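Local coordinates for UPF0434 family protein (Haloferax volcanii, PDB 6F5Z) that probably acts as a small Trm112-type activator subunit of methyltransferases, here bound to a putative methyltransferase, in holoenzymes linked to translation, at residues Ile8-Pro12 and Leu13-Glu17; Asp23-Gly27 and Asp28-Glu32. All coordinates share one frame; numbering follows the deposited sequence.

Interaction 1: residues Ile8-Pro12 and Leu13-Glu17; sequences ILCDP and LDKSE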
loop_
_atom_site.group_PDB
_atom_site.type_symbol
_atom_site.label_atom_id
_atom_site.label_comp_id
_atom_site.label_asym_id
_atom_site.label_seq_id
_atom_site.Cartn_x
_atom_site.Cartn_y
_atom_site.Cartn_z
ATOM N N ILE C 8 5.785 10.752 -24.370
ATOM C CA ILE C 8 4.549 10.184 -23.835
ATOM C C ILE C 8 3.417 11.183 -23.756
ATOM O O ILE C 8 2.359 10.860 -23.210
ATOM C CB ILE C 8 4.776 9.478 -22.484
ATOM C CG1 ILE C 8 5.203 10.482 -21.396
ATOM C CG2 ILE C 8 5.752 8.300 -22.660
ATOM C CD1 ILE C 8 5.087 9.932 -19.945
ATOM N N LEU C 9 3.625 12.410 -24.251
ATOM C CA LEU C 9 2.550 13.381 -24.242
ATOM C C LEU C 9 1.608 13.150 -25.414
ATOM O O LEU C 9 2.034 12.676 -26.467
ATOM C CB LEU C 9 3.105 14.808 -24.322
ATOM C CG LEU C 9 3.999 15.258 -23.152
ATOM C CD1 LEU C 9 4.499 16.689 -23.393
ATOM C CD2 LEU C 9 3.238 15.200 -21.796
ATOM N N CYS C 10 0.350 13.507 -25.230
ATOM C CA CYS C 10 -0.628 13.402 -26.290
ATOM C C CYS C 10 -1.636 14.503 -26.164
ATOM O O CYS C 10 -1.692 15.217 -25.160
ATOM C CB CYS C 10 -1.297 12.036 -26.276
ATOM S SG CYS C 10 -2.275 11.745 -24.788
ATOM N N ASP C 11 -2.429 14.715 -27.237
ATOM C CA ASP C 11 -3.443 15.730 -27.192
ATOM C C ASP C 11 -4.456 15.382 -26.092
ATOM O O ASP C 11 -4.983 14.292 -26.097
ATOM C CB ASP C 11 -4.154 15.777 -28.551
ATOM C CG ASP C 11 -5.019 16.992 -28.783
ATOM O OD1 ASP C 11 -5.685 17.458 -27.818
ATOM O OD2 ASP C 11 -5.099 17.444 -29.948
ATOM N N PRO C 12 -4.699 16.253 -25.112
ATOM C CA PRO C 12 -5.660 15.898 -24.043
ATOM C C PRO C 12 -7.069 15.676 -24.544
ATOM O O PRO C 12 -7.814 14.945 -23.896
ATOM C CB PRO C 12 -5.612 17.106 -23.106
ATOM C CG PRO C 12 -5.116 18.262 -23.963
ATOM C CD PRO C 12 -4.134 17.609 -24.918
ATOM N N LEU C 13 -7.427 16.244 -25.726
ATOM C CA LEU C 13 -8.819 16.098 -26.180
ATOM C C LEU C 13 -9.160 14.701 -26.629
ATOM O O LEU C 13 -10.218 14.200 -26.276
ATOM C CB LEU C 13 -9.103 17.054 -27.330
ATOM C CG LEU C 13 -9.142 18.534 -26.984
ATOM C CD1 LEU C 13 -9.181 19.362 -28.237
ATOM C CD2 LEU C 13 -10.370 18.870 -26.130
ATOM N N ASP C 14 -8.291 14.077 -27.424
ATOM C CA ASP C 14 -8.589 12.767 -28.009
ATOM C C ASP C 14 -7.435 11.763 -27.931
ATOM O O ASP C 14 -7.515 10.642 -28.479
ATOM C CB ASP C 14 -9.044 12.956 -29.478
ATOM C CG ASP C 14 -7.917 13.445 -30.366
ATOM O OD1 ASP C 14 -6.862 13.851 -29.828
ATOM O OD2 ASP C 14 -8.066 13.378 -31.609
ATOM N N LYS C 15 -6.370 12.144 -27.216
ATOM C CA LYS C 15 -5.216 11.274 -26.981
ATOM C C LYS C 15 -4.421 10.947 -28.230
ATOM O O LYS C 15 -3.638 9.997 -28.239
ATOM C CB LYS C 15 -5.593 9.965 -26.202
ATOM C CG LYS C 15 -6.587 10.159 -25.049
ATOM C CD LYS C 15 -6.227 11.277 -24.075
ATOM C CE LYS C 15 -7.298 11.376 -23.033
ATOM N NZ LYS C 15 -7.149 12.591 -22.246
ATOM N N SER C 16 -4.546 11.796 -29.256
ATOM C CA SER C 16 -3.804 11.608 -30.485
ATOM C C SER C 16 -2.405 12.220 -30.380
ATOM O O SER C 16 -2.076 12.952 -29.439
ATOM C CB SER C 16 -4.582 12.206 -31.656
ATOM O OG SER C 16 -4.882 13.559 -31.380
ATOM N N GLU C 17 -1.578 11.921 -31.372
ATOM C CA GLU C 17 -0.208 12.387 -31.426
ATOM C C GLU C 17 -0.132 13.905 -31.573
ATOM O O GLU C 17 -0.981 14.507 -32.242
ATOM C CB GLU C 17 0.478 11.706 -32.645
ATOM C CG GLU C 17 1.997 11.807 -32.682
ATOM C CD GLU C 17 2.792 11.044 -31.632
ATOM O OE1 GLU C 17 3.988 11.371 -31.456
ATOM O OE2 GLU C 17 2.236 10.118 -30.994
HETATM O O HOH W 1 -4.882 16.011 -32.228
#
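Asp11 and Leu13 meet where the chain swings round Pro12, and the aspartate side chain is spent holding that corner. Its CB lies 3.6 Å from Asp14 OD1, packed against the returning limb. With CG anti to the backbone N (chi1 -166°), the carboxylate is carried forward over the bend. There OD1 takes the N-H of Leu13 at 3.0 Å, on its anti side and about 34° out of the carboxylate plane; the same oxygen also binds the hydroxyl of Tyr44. OD2 accepts a hydrogen bond from Thr40 and another from a water that donates in turn to Ser16 OG. A carboxylate suits a place that needs so many acceptor bonds, and this one is buried.

The backbone of the same residue closes the loop: Asp11 N binds Ser16 O at 2.8 Å on an almost straight line, and Asp11 O receives the N-H of Lys15. This compact turn, with Pro12 limiting the backbone at its start, leads into strand 18-22, the first of the antiparallel sheet in a protein of the zinc beta-ribbon clan. On the returning limb Asp14 OD1 accepts from Ser16 N at 3.1 Å, which makes an Asx turn, and from Ser16 OG at 2.5 Å; both donors come from the same face of the carboxylate. The Asp11 and Asp14 carboxylates are turned 74° against each other, with OD2 of Asp11 4.0 Å from OD1 of Asp14, close enough that their like charges probably disfavour each other.

Lys15 folds its chain back at chi2, bringing NZ to Pro12 O at 3.0 Å. The ammonium also forms salt bridges with Asp96 and Glu125 of the methyltransferase chain. The Cys10 thiol packs against the Lys15 backbone, SG 3.7 Å from CA.

Interaction 2: residues Asp23-Gly27 and Asp28-Glu32; sequences DERDG and DEIIE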
loop_
_atom_site.group_PDB
_atom_site.type_symbol
_atom_site.label_atom_id
_atom_site.label_comp_id
_atom_site.label_asym_id
_atom_site.label_seq_id
_atom_site.Cartn_x
_atom_site.Cartn_y
_atom_site.Cartn_z
ATOM N N ASP C 23 10.866 26.842 -31.347
ATOM C CA ASP C 23 11.341 28.176 -31.645
ATOM C C ASP C 23 12.600 28.500 -30.896
ATOM O O ASP C 23 13.389 29.290 -31.385
ATOM C CB ASP C 23 10.282 29.234 -31.379
ATOM C CG ASP C 23 9.204 29.145 -32.407
ATOM O OD1 ASP C 23 9.502 29.409 -33.605
ATOM O OD2 ASP C 23 8.113 28.719 -32.058
ATOM N N GLU C 24 12.810 27.905 -29.716
ATOM C CA GLU C 24 14.016 28.144 -28.919
ATOM C C GLU C 24 14.313 26.912 -28.097
ATOM O O GLU C 24 13.388 26.361 -27.473
ATOM C CB GLU C 24 13.833 29.357 -27.975
ATOM C CG GLU C 24 15.068 29.692 -27.148
ATOM C CD GLU C 24 14.879 30.789 -26.127
ATOM O OE1 GLU C 24 13.757 31.334 -26.011
ATOM O OE2 GLU C 24 15.858 31.091 -25.417
ATOM N N ARG C 25 15.576 26.483 -28.084
ATOM C CA ARG C 25 15.963 25.300 -27.327
ATOM C C ARG C 25 17.347 25.458 -26.739
ATOM O O ARG C 25 18.123 26.310 -27.196
ATOM C CB ARG C 25 15.897 24.050 -28.217
ATOM C CG ARG C 25 16.955 24.000 -29.337
ATOM C CD ARG C 25 16.850 22.757 -30.219
ATOM N NE ARG C 25 16.855 21.543 -29.392
ATOM C CZ ARG C 25 16.107 20.467 -29.617
ATOM N NH1 ARG C 25 15.319 20.407 -30.691
ATOM N NH2 ARG C 25 16.115 19.458 -28.759
ATOM N N ASP C 26 17.655 24.605 -25.772
ATOM C CA ASP C 26 18.993 24.552 -25.172
ATOM C C ASP C 26 19.295 23.085 -25.000
ATOM O O ASP C 26 18.948 22.487 -23.969
ATOM C CB ASP C 26 19.015 25.300 -23.825
ATOM C CG ASP C 26 20.363 25.321 -23.119
ATOM O OD1 ASP C 26 21.326 24.712 -23.645
ATOM O OD2 ASP C 26 20.441 25.888 -22.009
ATOM N N GLY C 27 19.863 22.467 -26.050
ATOM C CA GLY C 27 20.091 21.038 -26.028
ATOM C C GLY C 27 18.756 20.328 -26.044
ATOM O O GLY C 27 17.909 20.652 -26.872
ATOM N N ASP C 28 18.541 19.411 -25.097
ATOM C CA ASP C 28 17.273 18.683 -25.023
ATOM C C ASP C 28 16.145 19.575 -24.546
ATOM O O ASP C 28 14.982 19.277 -24.797
ATOM C CB ASP C 28 17.416 17.495 -24.050
ATOM C CG ASP C 28 16.374 16.382 -24.097
ATOM O OD1 ASP C 28 15.637 16.286 -25.109
ATOM O OD2 ASP C 28 16.393 15.528 -23.184
ATOM N N GLU C 29 16.479 20.659 -23.846
ATOM C CA GLU C 29 15.460 21.547 -23.289
ATOM C C GLU C 29 14.725 22.379 -24.351
ATOM O O GLU C 29 15.348 23.186 -25.020
ATOM C CB GLU C 29 16.101 22.471 -22.224
ATOM C CG GLU C 29 15.097 23.363 -21.503
ATOM C CD GLU C 29 14.060 22.649 -20.657
ATOM O OE1 GLU C 29 14.229 21.440 -20.373
ATOM O OE2 GLU C 29 13.094 23.323 -20.237
ATOM N N ILE C 30 13.404 22.201 -24.496
ATOM C CA ILE C 30 12.593 23.039 -25.372
ATOM C C ILE C 30 12.077 24.201 -24.530
ATOM O O ILE C 30 11.349 23.975 -23.552
ATOM C CB ILE C 30 11.428 22.249 -25.991
ATOM C CG1 ILE C 30 11.919 20.981 -26.724
ATOM C CG2 ILE C 30 10.633 23.155 -26.951
ATOM C CD1 ILE C 30 13.061 21.232 -27.762
ATOM N N ILE C 31 12.415 25.441 -24.926
ATOM C CA ILE C 31 12.074 26.636 -24.145
ATOM C C ILE C 31 10.872 27.332 -24.752
ATOM O O ILE C 31 9.961 27.710 -24.006
ATOM C CB ILE C 31 13.292 27.589 -24.051
ATOM C CG1 ILE C 31 14.528 26.848 -23.475
ATOM C CG2 ILE C 31 12.945 28.849 -23.243
ATOM C CD1 ILE C 31 15.842 27.512 -23.718
ATOM N N GLU C 32 10.846 27.497 -26.095
ATOM C CA GLU C 32 9.721 28.125 -26.761
ATOM C C GLU C 32 9.320 27.254 -27.931
ATOM O O GLU C 32 10.191 26.717 -28.602
ATOM C CB GLU C 32 10.081 29.529 -27.273
ATOM C CG GLU C 32 10.458 30.498 -26.176
ATOM C CD GLU C 32 9.392 30.806 -25.134
ATOM O OE1 GLU C 32 8.185 30.724 -25.481
ATOM O OE2 GLU C 32 9.769 31.285 -24.036
HETATM O O HOH W 2 12.272 32.377 -23.872
#
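Glu24 and Glu32 form an antiparallel hydrogen-bonded pair in a beta hairpin, where strands 24-26 and 29-31 are joined by a type II' turn from Asp26 to Glu29. Near its open end lies a classic beta bulge: Glu24 O accepts from both Ile31 N (2.9 Å) and Glu32 N. Glu32 O likewise has two donors, Asp23 N and Glu24 N. At the turn, Asp26 N binds Glu29 O at 2.8 Å and Glu29 N returns to Asp26 O. Gly27 suits the corner because its positive phi is easy for glycine.

The side chains of Glu24 and Glu32 run side by side, pointing the same way. A water donates to Glu24 OE1 at 2.8 Å and to Glu32 OE2, which probably eases the repulsion between them; Glu32 OE2 also accepts from Asp48 N. Ile31 crosses the extended Glu24 chain, its CG2 against the carboxylate end and its CD1 reaching Asp26 CB.

Around the turn, Asp28 forms a salt bridge with Lys2 and a hydrogen bond with Ser4, and Glu29 bonds to the N-terminal nitrogen of Met1. Arg25 bends at chi3 (-53°) so that NE and NH2 both grip Gly27 O, in the guanidinium plane and each at 2.9 Å; NH2 also forms a salt bridge with Glu3. Ile30 CD1 sits over the centre of one guanidinium face, 3.6 Å from Arg25 CZ.

Overall arrangement
Interaction 1 closes before interaction 2 opens, with strand 18-22 running between them. The Asp11-Lys15 turn feeds that edge strand of the antiparallel sheet; the hairpin 23-32 then projects as a separate two-stranded unit before the chain re-enters the sheet in strand 33-37, beside 18-22. Their centres lie 21 Å apart on opposite sides of the chain's centre, and the nearest atoms are about 9 Å apart, so neither contact touches the other. Both approach the methyltransferase, but unequally: five residues of interaction 1 are within its reach, against Glu29 alone in interaction 2. Of the two, the loop is the more engaged with the partner, while the hairpin is largely a surface feature.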